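Side-chain contacts in computational Design of Enzyme (Synthetic construct, PDB 3TP4), which is a computationally designed enzyme, built on a glycosyl hydrolase family 26 framework and probably meant to carry an activated serine of a catalytic triad: residues T406-Q411 against V416-L421; V393-G398 against V447-T452; A133-G138 against S379-A384. All coordinates share one frame; numbering follows the deposited sequence.

Interaction 1: residues T406-Q411 against V416-L421; sequences TVEVAQ and VDTLDL
Val409 O takes two backbone donors, Val416 N at 2.7 Å and Asp417 N at 3.1 Å. Two consecutive residues thus face one residue opposite, which defines a classic beta bulge in the antiparallel hairpin. Val409 N in turn donates to Asp417 O. Beyond the bulge the regular ladder resumes: Val407 and Leu419 form a hydrogen-bonded pair, and the link from Leu419 N to Val407 O is short (2.7 Å) and nearly straight, with 172° at the hydrogen.

On the face that carries Val407, Val409 and Asp417 lie side by side, their CB atoms 3.8 Å apart, the carboxylate leading away from the valine. Val407 CG2 meets both methyls of Leu421, CD1 and CD2, each at 3.6 Å. Leu421 reaches it with CG beside its own backbone N (chi1 -40°), which turns the branch back over Val407. With an alanine in place of Leu421, Val407 CG2 would probably lose both methyl contacts, opening a gap beside it. On the other face Glu408 OE2 and Thr418 OG1 share a water, which donates to the carboxylate.

The hairpin is therefore two-sided: Val407 and Val409 are buried on one face, with Leu421 packed against Val407, while Glu408 and Thr418 on the other are exposed and bridged by one water.

Interaction 2: residues V393-G398 against V447-T452; sequences VRVRVG and VTATAT
Ala449 CB sits against the fork of Val395, 3.8 Å from CG2 and 4.1 Å from CG1. Two residues further along both strands the contact recurs, with Ala451 CB 3.9 Å from Val397 CG2. In each valine CG1 lies anti to the backbone N (chi1 177° in Val395), which puts CG2 beside that nitrogen and turns it to the alanine methyl.

The evidence that this is packing between facing strands, and not sheet pairing, is twofold. No hydrogen bond passes between 393-398 and 447-452, and the nearest CA atoms, those of Val395 and Ala449, are 7.3 Å apart. That separation is filled by Val395 CG1 and CG2 against Ala449 CB, and all four touching residues are buried.

The strands are fixed by backbone hydrogen bonds to other partners: Val395 pairs with Trp429, Arg394 with Ser379 and Arg396 with His376, whereas Thr448 and Thr450 pair with Glu408 and Thr406, respectively. The residues between the valines turn to the opposite side, where Arg396 reaches Asp206 in a salt bridge and Leu427 O in a hydrogen bond.

The contact thus spans the interior of the Ig-like domain: strand 391-398 is held between 374-379 and 429-433, strand 446-453 between 402-411 and 456-466, and Arg396 ties the first of these groups to helix 190-207 of the barrel.

Interaction 3: residues A133-G138 against S379-A384; sequences AVLPGG and SPADGA
Leu135 reaches Ala381 with its CG anti to the carbonyl carbon (chi1 -67°) and its chain then extended, CD1 lying anti to CA (chi2 178°). This delivers CD1 to 4.4 Å from Ala381 CB, a loose apolar touch. A second approach lies beside it: Pro136 O is 4.4 Å from Ser379 CB. The serine hydroxyl itself, set between its backbone N and carbonyl carbon, is hydrogen-bonded to Arg394 NH1 and Thr392 O, so its polar end belongs to the neighbouring strand.

Each segment forms a type II beta turn, and the first residues of the two turns, Leu135 and Ala381, are the pair whose side chains meet. The turn 135-138 is closed by Gly138 N bonding to Leu135 O at 2.9 Å; its counterpart has Ala384 N bonding to Ala381 O at 3.0 Å. Gly137 and Gly383 occupy the third positions with positive phi. At Gly137 a CB would be jammed against the preceding carbonyl oxygen, while one on Gly138 would fall 2.1 Å from Ala133 O, so local geometry accounts for both glycines. A cis peptide bond links Ser379 to Pro380.

No hydrogen bond crosses, and the two segments together bury just 91 Å². The pair nevertheless joins the glycosyl hydrolase part of the chain to the Ig-like part. Helix 190-207 touches both partners of the apolar pair: Glu192 packs on Leu135 and Ala381 alike, with Leu196 against the leucine and Glu195 against the alanine. Trp428 and His141, the latter at the start of helix 141-157, also touch Pro136.

In the fold
Interactions 1 and 2 belong to the same Ig-like domain and meet directly: strands 402-411 and 446-453 are sheet neighbours, and Leu421 CD1 lies 3.5 Å from Val395 CG2. Interaction 1 is backbone pairing with one solvent-facing side, whereas interaction 2 is wholly apolar and fully buried, made across the domain interior. Interaction 3, with its centre 14 Å from that of interaction 2, is also buried but covers about half as much area, consistent with its place between domains. Arg394 touches both segments of interaction 3, its NH1 packing 3.5 Å from Pro136 O. No atoms of interactions 1 and 3 touch; about 7 Å separates the nearest.

Interaction 1: residues T406-Q411 against V416-L421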
loop_
_atom_site.group_PDB
_atom_site.type_symbol
_atom_site.label_atom_id
_atom_site.label_comp_id
_atom_site.label_asym_id
_atom_site.label_seq_id
_atom_site.Cartn_x
_atom_site.Cartn_y
_atom_site.Cartn_z
ATOM N N THR A 406 13.968 27.552 7.608
ATOM C CA THR A 406 13.211 28.795 7.624
ATOM C C THR A 406 12.025 28.620 6.704
ATOM O O THR A 406 12.047 27.803 5.776
ATOM C CB THR A 406 14.061 29.990 7.147
ATOM O OG1 THR A 406 14.552 29.720 5.832
ATOM C CG2 THR A 406 15.256 30.224 8.092
ATOM N N VAL A 407 10.960 29.351 6.982
ATOM C CA VAL A 407 9.770 29.260 6.161
ATOM C C VAL A 407 9.444 30.668 5.704
ATOM O O VAL A 407 9.527 31.624 6.482
ATOM C CB VAL A 407 8.586 28.638 6.934
ATOM C CG1 VAL A 407 7.257 28.918 6.230
ATOM C CG2 VAL A 407 8.787 27.129 7.087
ATOM N N GLU A 408 9.116 30.801 4.429
ATOM C CA GLU A 408 8.747 32.088 3.886
ATOM C C GLU A 408 7.309 31.991 3.411
ATOM O O GLU A 408 6.961 31.115 2.620
ATOM C CB GLU A 408 9.689 32.464 2.743
ATOM C CG GLU A 408 9.546 33.882 2.270
ATOM C CD GLU A 408 10.505 34.196 1.142
ATOM O OE1 GLU A 408 10.184 33.821 -0.006
ATOM O OE2 GLU A 408 11.571 34.809 1.409
ATOM N N VAL A 409 6.464 32.871 3.926
ATOM C CA VAL A 409 5.062 32.879 3.546
ATOM C C VAL A 409 4.825 34.034 2.601
ATOM O O VAL A 409 5.223 35.165 2.889
ATOM C CB VAL A 409 4.150 33.052 4.765
ATOM C CG1 VAL A 409 2.691 33.097 4.336
ATOM C CG2 VAL A 409 4.395 31.916 5.774
ATOM N N ALA A 410 4.197 33.751 1.465
ATOM C CA ALA A 410 4.001 34.792 0.458
ATOM C C ALA A 410 2.585 34.767 -0.073
ATOM O O ALA A 410 1.910 33.746 -0.025
ATOM C CB ALA A 410 4.992 34.626 -0.681
ATOM N N GLN A 411 2.137 35.905 -0.584
ATOM C CA GLN A 411 0.798 36.014 -1.129
ATOM C C GLN A 411 0.848 36.896 -2.362
ATOM O O GLN A 411 1.505 37.942 -2.364
ATOM C CB GLN A 411 -0.158 36.586 -0.089
ATOM C CG GLN A 411 -1.580 36.686 -0.569
ATOM C CD GLN A 411 -2.539 36.952 0.563
ATOM O OE1 GLN A 411 -2.279 37.790 1.428
ATOM N NE2 GLN A 411 -3.651 36.228 0.576
ATOM N N VAL A 416 5.019 37.857 2.987
ATOM C CA VAL A 416 4.206 38.401 4.060
ATOM C C VAL A 416 4.771 38.003 5.429
ATOM O O VAL A 416 4.618 38.727 6.409
ATOM C CB VAL A 416 2.757 37.893 3.924
ATOM C CG1 VAL A 416 2.051 37.903 5.266
ATOM C CG2 VAL A 416 2.005 38.727 2.892
ATOM N N ASP A 417 5.423 36.848 5.496
ATOM C CA ASP A 417 5.951 36.374 6.768
ATOM C C ASP A 417 7.220 35.562 6.560
ATOM O O ASP A 417 7.364 34.863 5.560
ATOM C CB ASP A 417 4.902 35.523 7.487
ATOM C CG ASP A 417 4.661 35.972 8.912
ATOM O OD1 ASP A 417 5.626 36.452 9.552
ATOM O OD2 ASP A 417 3.508 35.849 9.385
ATOM N N THR A 418 8.140 35.665 7.511
ATOM C CA THR A 418 9.327 34.821 7.530
ATOM C C THR A 418 9.472 34.154 8.906
ATOM O O THR A 418 9.483 34.833 9.935
ATOM C CB THR A 418 10.577 35.642 7.177
ATOM O OG1 THR A 418 10.382 36.247 5.895
ATOM C CG2 THR A 418 11.818 34.752 7.132
ATOM N N LEU A 419 9.567 32.826 8.926
ATOM C CA LEU A 419 9.614 32.082 10.186
ATOM C C LEU A 419 10.903 31.290 10.325
ATOM O O LEU A 419 11.338 30.637 9.385
ATOM C CB LEU A 419 8.434 31.114 10.277
ATOM C CG LEU A 419 7.063 31.738 10.008
ATOM C CD1 LEU A 419 5.985 30.673 9.936
ATOM C CD2 LEU A 419 6.753 32.781 11.075
ATOM N N ASP A 420 11.510 31.356 11.500
ATOM C CA ASP A 420 12.661 30.528 11.818
ATOM C C ASP A 420 12.167 29.330 12.651
ATOM O O ASP A 420 11.711 29.508 13.772
ATOM C CB ASP A 420 13.685 31.361 12.588
ATOM C CG ASP A 420 15.045 30.695 12.678
ATOM O OD1 ASP A 420 15.329 29.791 11.859
ATOM O OD2 ASP A 420 15.835 31.087 13.569
ATOM N N LEU A 421 12.228 28.122 12.097
ATOM C CA LEU A 421 11.637 26.969 12.767
ATOM C C LEU A 421 12.595 26.338 13.764
ATOM O O LEU A 421 13.820 26.496 13.678
ATOM C CB LEU A 421 11.137 25.902 11.777
ATOM C CG LEU A 421 10.434 26.291 10.478
ATOM C CD1 LEU A 421 9.626 25.103 9.929
ATOM C CD2 LEU A 421 9.562 27.530 10.616
HETATM O O HOH W 1 12.275 35.893 3.549
#

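Interaction 2: residues V393-G398 against V447-T452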
loop_
_atom_site.group_PDB
_atom_site.type_symbol
_atom_site.label_atom_id
_atom_site.label_comp_id
_atom_site.label_asym_id
_atom_site.label_seq_id
_atom_site.Cartn_x
_atom_site.Cartn_y
_atom_site.Cartn_z
ATOM N N VAL A 393 3.133 25.383 11.878
ATOM C CA VAL A 393 3.806 24.885 10.686
ATOM C C VAL A 393 4.737 23.755 11.108
ATOM O O VAL A 393 5.525 23.903 12.052
ATOM C CB VAL A 393 4.645 25.971 9.990
ATOM C CG1 VAL A 393 5.385 25.375 8.810
ATOM C CG2 VAL A 393 3.769 27.144 9.530
ATOM N N ARG A 394 4.630 22.619 10.430
ATOM C CA ARG A 394 5.501 21.484 10.719
ATOM C C ARG A 394 6.218 21.092 9.445
ATOM O O ARG A 394 5.583 20.823 8.432
ATOM C CB ARG A 394 4.686 20.282 11.212
ATOM C CG ARG A 394 4.004 20.497 12.562
ATOM C CD ARG A 394 3.061 19.322 12.899
ATOM N NE ARG A 394 2.410 19.518 14.192
ATOM C CZ ARG A 394 1.288 20.215 14.369
ATOM N NH1 ARG A 394 0.674 20.773 13.331
ATOM N NH2 ARG A 394 0.780 20.353 15.585
ATOM N N VAL A 395 7.542 21.056 9.505
ATOM C CA VAL A 395 8.338 20.593 8.386
ATOM C C VAL A 395 9.147 19.358 8.784
ATOM O O VAL A 395 9.807 19.333 9.835
ATOM C CB VAL A 395 9.312 21.685 7.896
ATOM C CG1 VAL A 395 10.182 21.139 6.758
ATOM C CG2 VAL A 395 8.534 22.945 7.443
ATOM N N ARG A 396 9.081 18.340 7.936
ATOM C CA ARG A 396 9.892 17.135 8.078
ATOM C C ARG A 396 11.071 17.208 7.094
ATOM O O ARG A 396 10.885 17.359 5.886
ATOM C CB ARG A 396 9.034 15.893 7.807
ATOM C CG ARG A 396 9.778 14.555 7.769
ATOM C CD ARG A 396 10.625 14.333 8.996
ATOM N NE ARG A 396 11.341 13.058 8.948
ATOM C CZ ARG A 396 12.166 12.627 9.899
ATOM N NH1 ARG A 396 12.396 13.368 10.984
ATOM N NH2 ARG A 396 12.767 11.455 9.769
ATOM N N VAL A 397 12.285 17.124 7.619
ATOM C CA VAL A 397 13.451 16.962 6.762
ATOM C C VAL A 397 14.078 15.626 7.112
ATOM O O VAL A 397 14.539 15.431 8.239
ATOM C CB VAL A 397 14.491 18.069 6.988
ATOM C CG1 VAL A 397 15.560 18.006 5.904
ATOM C CG2 VAL A 397 13.820 19.432 7.010
ATOM N N GLY A 398 14.096 14.708 6.154
ATOM C CA GLY A 398 14.634 13.381 6.396
ATOM C C GLY A 398 15.860 13.039 5.560
ATOM O O GLY A 398 16.111 13.623 4.499
ATOM N N VAL A 447 3.621 28.658 0.944
ATOM C CA VAL A 447 4.434 28.405 2.128
ATOM C C VAL A 447 5.671 27.614 1.700
ATOM O O VAL A 447 5.562 26.454 1.305
ATOM C CB VAL A 447 3.632 27.596 3.163
ATOM C CG1 VAL A 447 4.473 27.327 4.418
ATOM C CG2 VAL A 447 2.354 28.329 3.522
ATOM N N THR A 448 6.835 28.256 1.743
ATOM C CA THR A 448 8.055 27.649 1.229
ATOM C C THR A 448 9.050 27.374 2.347
ATOM O O THR A 448 9.510 28.300 3.016
ATOM C CB THR A 448 8.725 28.546 0.173
ATOM O OG1 THR A 448 7.826 28.734 -0.920
ATOM C CG2 THR A 448 10.013 27.910 -0.335
ATOM N N ALA A 449 9.358 26.093 2.548
ATOM C CA ALA A 449 10.334 25.674 3.544
ATOM C C ALA A 449 11.706 25.542 2.916
ATOM O O ALA A 449 11.859 24.906 1.866
ATOM C CB ALA A 449 9.922 24.352 4.168
ATOM N N THR A 450 12.704 26.126 3.567
ATOM C CA THR A 450 14.071 26.015 3.097
ATOM C C THR A 450 14.947 25.453 4.208
ATOM O O THR A 450 15.173 26.102 5.239
ATOM C CB THR A 450 14.595 27.378 2.627
ATOM O OG1 THR A 450 13.720 27.889 1.614
ATOM C CG2 THR A 450 16.017 27.268 2.074
ATOM N N ALA A 451 15.439 24.239 3.991
ATOM C CA ALA A 451 16.286 23.573 4.971
ATOM C C ALA A 451 17.762 23.662 4.591
ATOM O O ALA A 451 18.139 23.372 3.457
ATOM C CB ALA A 451 15.862 22.125 5.121
ATOM N N THR A 452 18.589 24.073 5.548
ATOM C CA THR A 452 20.037 24.078 5.377
ATOM C C THR A 452 20.593 22.790 5.973
ATOM O O THR A 452 20.511 22.564 7.189
ATOM C CB THR A 452 20.649 25.299 6.061
ATOM O OG1 THR A 452 20.150 26.481 5.427
ATOM C CG2 THR A 452 22.181 25.289 5.987
#

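Interaction 3: residues A133-G138 against S379-A384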
loop_
_atom_site.group_PDB
_atom_site.type_symbol
_atom_site.label_atom_id
_atom_site.label_comp_id
_atom_site.label_asym_id
_atom_site.label_seq_id
_atom_site.Cartn_x
_atom_site.Cartn_y
_atom_site.Cartn_z
ATOM N N ALA A 133 -8.565 15.449 9.650
ATOM C CA ALA A 133 -8.660 15.197 11.082
ATOM C C ALA A 133 -7.547 14.321 11.651
ATOM O O ALA A 133 -7.211 14.432 12.832
ATOM C CB ALA A 133 -10.027 14.595 11.424
ATOM N N VAL A 134 -6.990 13.441 10.827
ATOM C CA VAL A 134 -5.962 12.515 11.300
ATOM C C VAL A 134 -4.539 13.058 11.114
ATOM O O VAL A 134 -3.587 12.492 11.648
ATOM C CB VAL A 134 -6.083 11.111 10.636
ATOM C CG1 VAL A 134 -7.427 10.471 10.963
ATOM C CG2 VAL A 134 -5.877 11.203 9.125
ATOM N N LEU A 135 -4.397 14.148 10.363
ATOM C CA LEU A 135 -3.081 14.765 10.164
ATOM C C LEU A 135 -2.581 15.382 11.470
ATOM O O LEU A 135 -3.361 15.579 12.403
ATOM C CB LEU A 135 -3.122 15.821 9.052
ATOM C CG LEU A 135 -3.383 15.232 7.663
ATOM C CD1 LEU A 135 -3.459 16.327 6.625
ATOM C CD2 LEU A 135 -2.300 14.219 7.300
ATOM N N PRO A 136 -1.272 15.678 11.545
ATOM C CA PRO A 136 -0.695 16.307 12.740
ATOM C C PRO A 136 -1.450 17.583 13.115
ATOM O O PRO A 136 -1.693 18.426 12.252
ATOM C CB PRO A 136 0.729 16.640 12.290
ATOM C CG PRO A 136 1.038 15.587 11.284
ATOM C CD PRO A 136 -0.245 15.380 10.533
ATOM N N GLY A 137 -1.817 17.711 14.385
ATOM C CA GLY A 137 -2.584 18.851 14.850
ATOM C C GLY A 137 -4.071 18.558 14.886
ATOM O O GLY A 137 -4.843 19.275 15.516
ATOM N N GLY A 138 -4.469 17.479 14.219
ATOM C CA GLY A 138 -5.872 17.173 14.041
ATOM C C GLY A 138 -6.572 16.606 15.255
ATOM O O GLY A 138 -5.942 16.082 16.178
ATOM N N SER A 379 2.376 20.219 7.834
ATOM C CA SER A 379 1.263 21.126 8.083
ATOM C C SER A 379 1.701 22.570 7.942
ATOM O O SER A 379 2.754 22.969 8.455
ATOM C CB SER A 379 0.629 20.863 9.460
ATOM O OG SER A 379 1.522 21.172 10.507
ATOM N N PRO A 380 0.902 23.370 7.222
ATOM C CA PRO A 380 -0.338 22.939 6.569
ATOM C C PRO A 380 -0.050 22.195 5.263
ATOM O O PRO A 380 0.807 22.623 4.496
ATOM C CB PRO A 380 -1.050 24.268 6.280
ATOM C CG PRO A 380 0.043 25.249 6.131
ATOM C CD PRO A 380 1.134 24.817 7.071
ATOM N N ALA A 381 -0.765 21.103 5.020
ATOM C CA ALA A 381 -0.542 20.280 3.832
ATOM C C ALA A 381 -0.861 21.063 2.554
ATOM O O ALA A 381 -1.661 21.991 2.578
ATOM C CB ALA A 381 -1.384 19.037 3.904
ATOM N N ASP A 382 -0.249 20.668 1.441
ATOM C CA ASP A 382 -0.482 21.337 0.168
ATOM C C ASP A 382 -1.971 21.275 -0.174
ATOM O O ASP A 382 -2.585 20.216 -0.118
ATOM C CB ASP A 382 0.364 20.707 -0.948
ATOM C CG ASP A 382 0.337 21.527 -2.249
ATOM O OD1 ASP A 382 0.240 20.936 -3.342
ATOM O OD2 ASP A 382 0.428 22.766 -2.178
ATOM N N GLY A 383 -2.548 22.420 -0.513
ATOM C CA GLY A 383 -3.942 22.474 -0.914
ATOM C C GLY A 383 -4.916 22.504 0.250
ATOM O O GLY A 383 -6.127 22.543 0.046
ATOM N N ALA A 384 -4.395 22.481 1.474
ATOM C CA ALA A 384 -5.253 22.502 2.660
ATOM C C ALA A 384 -5.764 23.918 2.958
ATOM O O ALA A 384 -5.333 24.881 2.332
ATOM C CB ALA A 384 -4.506 21.952 3.861
#